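Local coordinates for protein S-adenosyl-L-methionine:salicylic acid carboxyl methyltransferase (Clarkia breweri, PDB 1M6E) that transfers a methyl group from S-adenosyl-L-methionine to the carboxyl group of salicylic acid, giving the volatile ester methyl salicylate, at residues S145-M150 with V206-G211. Residues are numbered along the deposited sequence; the frame is centred on the assembly and turned at random.
Sequences SSYSLM and VLTILG. With SAH (S-adenosyl-L-homocysteine), chain C.
Leu210 lays its CB over the centre of the Tyr147 ring, 4.0 Å from the centroid and 12° off the ring normal, in a CH-pi contact. The CG of Leu210 stands anti to the backbone N (chi1 158°), and beyond it CD1 reaches the phenol end of the ring, 3.7 Å from Tyr147 CE1. A branched aliphatic chain suits a flat, polarisable ring face, while the Tyr147 hydroxyl is satisfied by a hydrogen bond to Asn349 of strand 346-355, which runs antiparallel to strand 204-211 and beside it.

Thr208 joins the two strands through its backbone N, which gives a nearly straight hydrogen bond to Ser145 O, 2.9 Å long, in the parallel pairing of strands 143-146 and 204-211 within the Rossmann-like sheet. The small Ser146 side chain lies against Thr208 on the same face of the sheet, and the Thr208 methyl CG2, anti to the backbone N, leans toward the Tyr147 ring. A beta-branched residue fits an extended strand.

On the face bearing Leu207, Leu149 CB packs against Ile209 CG1; helix 181-198 covers this face, its Phe191 touching Leu149 and Leu207.

Ser146 CB and Ser148 CB touch the bound S-adenosylhomocysteine, while the Met150 side chain comes to about 4 Å from the salicylate. The buried apolar packing therefore seats the loop at the carboxyl end of strand 143-146, where cofactor and substrate meet, consistent with a role in shaping both pockets.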
# COMPACT_ATOMS: atom_id res chain seq x y z
N SER A 145 11.54 1.25 -14.47
CA SER A 145 10.82 0.00 -14.68
C SER A 145 11.52 -1.20 -15.24
O SER A 145 11.57 -1.37 -16.45
CB SER A 145 9.58 0.21 -15.56
OG SER A 145 9.03 -1.07 -15.93
N SER A 146 12.01 -2.08 -14.38
CA SER A 146 12.65 -3.31 -14.88
C SER A 146 11.67 -4.51 -14.94
O SER A 146 10.60 -4.50 -14.34
CB SER A 146 13.86 -3.69 -14.03
OG SER A 146 15.03 -3.08 -14.52
N TYR A 147 12.08 -5.52 -15.69
CA TYR A 147 11.37 -6.78 -15.90
C TYR A 147 9.87 -6.87 -15.59
O TYR A 147 9.39 -7.86 -15.02
CB TYR A 147 12.09 -7.87 -15.14
CG TYR A 147 13.30 -8.42 -15.85
CD1 TYR A 147 13.56 -9.78 -15.81
CD2 TYR A 147 14.16 -7.60 -16.57
CE1 TYR A 147 14.65 -10.32 -16.49
CE2 TYR A 147 15.26 -8.12 -17.25
CZ TYR A 147 15.50 -9.50 -17.20
OH TYR A 147 16.56 -10.09 -17.85
N SER A 148 9.12 -5.84 -15.98
CA SER A 148 7.70 -5.89 -15.75
C SER A 148 6.93 -5.57 -17.02
O SER A 148 5.83 -6.07 -17.23
CB SER A 148 7.31 -4.92 -14.67
OG SER A 148 7.17 -3.64 -15.23
N LEU A 149 7.52 -4.76 -17.88
CA LEU A 149 6.81 -4.40 -19.09
C LEU A 149 6.58 -5.46 -20.19
O LEU A 149 5.93 -5.18 -21.20
CB LEU A 149 7.45 -3.14 -19.65
CG LEU A 149 6.35 -2.12 -19.43
CD1 LEU A 149 6.91 -0.73 -19.53
CD2 LEU A 149 5.23 -2.41 -20.46
N MET A 150 7.10 -6.68 -20.00
CA MET A 150 6.88 -7.72 -20.99
C MET A 150 5.58 -8.42 -20.63
O MET A 150 5.01 -9.15 -21.44
CB MET A 150 7.99 -8.76 -21.00
CG MET A 150 8.01 -9.61 -19.80
SD MET A 150 9.05 -8.87 -18.57
CE MET A 150 10.17 -10.20 -18.34
N VAL A 206 13.09 5.17 -17.78
CA VAL A 206 14.08 4.15 -18.13
C VAL A 206 13.42 2.76 -17.95
O VAL A 206 13.35 2.21 -16.85
CB VAL A 206 15.33 4.28 -17.25
CG1 VAL A 206 16.38 3.28 -17.70
CG2 VAL A 206 15.86 5.73 -17.28
N LEU A 207 12.95 2.22 -19.07
CA LEU A 207 12.27 0.94 -19.11
C LEU A 207 13.21 -0.20 -19.53
O LEU A 207 13.94 -0.06 -20.50
CB LEU A 207 11.09 1.06 -20.06
CG LEU A 207 10.21 2.28 -19.74
CD1 LEU A 207 8.96 2.31 -20.62
CD2 LEU A 207 9.81 2.24 -18.28
N THR A 208 13.20 -1.30 -18.79
CA THR A 208 14.04 -2.47 -19.06
C THR A 208 13.11 -3.69 -19.25
O THR A 208 12.68 -4.30 -18.28
CB THR A 208 15.02 -2.81 -17.85
OG1 THR A 208 15.89 -1.69 -17.58
CG2 THR A 208 15.83 -4.09 -18.13
N ILE A 209 12.82 -4.04 -20.49
CA ILE A 209 11.93 -5.16 -20.77
C ILE A 209 12.76 -6.36 -21.13
O ILE A 209 13.73 -6.23 -21.88
CB ILE A 209 11.00 -4.86 -21.99
CG1 ILE A 209 10.15 -3.62 -21.73
CG2 ILE A 209 10.14 -6.08 -22.32
CD1 ILE A 209 9.38 -3.14 -22.95
N LEU A 210 12.39 -7.52 -20.63
CA LEU A 210 13.11 -8.72 -21.01
C LEU A 210 12.60 -9.12 -22.40
O LEU A 210 11.42 -9.49 -22.55
CB LEU A 210 12.83 -9.84 -20.04
CG LEU A 210 13.08 -11.22 -20.63
CD1 LEU A 210 14.22 -11.84 -19.86
CD2 LEU A 210 11.84 -12.08 -20.55
N GLY A 211 13.48 -9.05 -23.39
CA GLY A 211 13.13 -9.39 -24.76
C GLY A 211 14.14 -10.27 -25.50
O GLY A 211 14.56 -11.34 -24.99
N SAH C . 10.86 -4.61 -10.83
CA SAH C . 11.43 -5.79 -10.04
CB SAH C . 10.64 -7.10 -10.21
CG SAH C . 9.43 -7.04 -11.05
SD SAH C . 8.47 -8.57 -11.31
C SAH C . 12.85 -6.18 -10.45
O SAH C . 13.44 -5.56 -11.38
OXT SAH C . 13.34 -7.18 -9.76
C5' SAH C . 7.19 -7.81 -12.25
C4' SAH C . 5.96 -7.17 -11.46
O4' SAH C . 5.18 -6.63 -12.57
C3' SAH C . 4.98 -8.25 -10.86
O3' SAH C . 4.93 -8.14 -9.32
C2' SAH C . 3.66 -7.93 -11.39
O2' SAH C . 2.52 -8.01 -10.61
C1' SAH C . 3.96 -6.55 -12.16
N9 SAH C . 3.01 -6.32 -13.22
C8 SAH C . 2.60 -7.13 -14.25
N7 SAH C . 1.68 -6.61 -15.01
C5 SAH C . 1.48 -5.38 -14.43
C6 SAH C . 0.62 -4.30 -14.74
N6 SAH C . -0.22 -4.38 -15.78
N1 SAH C . 0.62 -3.15 -13.97
C2 SAH C . 1.49 -3.08 -12.90
N3 SAH C . 2.35 -4.06 -12.52
C4 SAH C . 2.30 -5.19 -13.33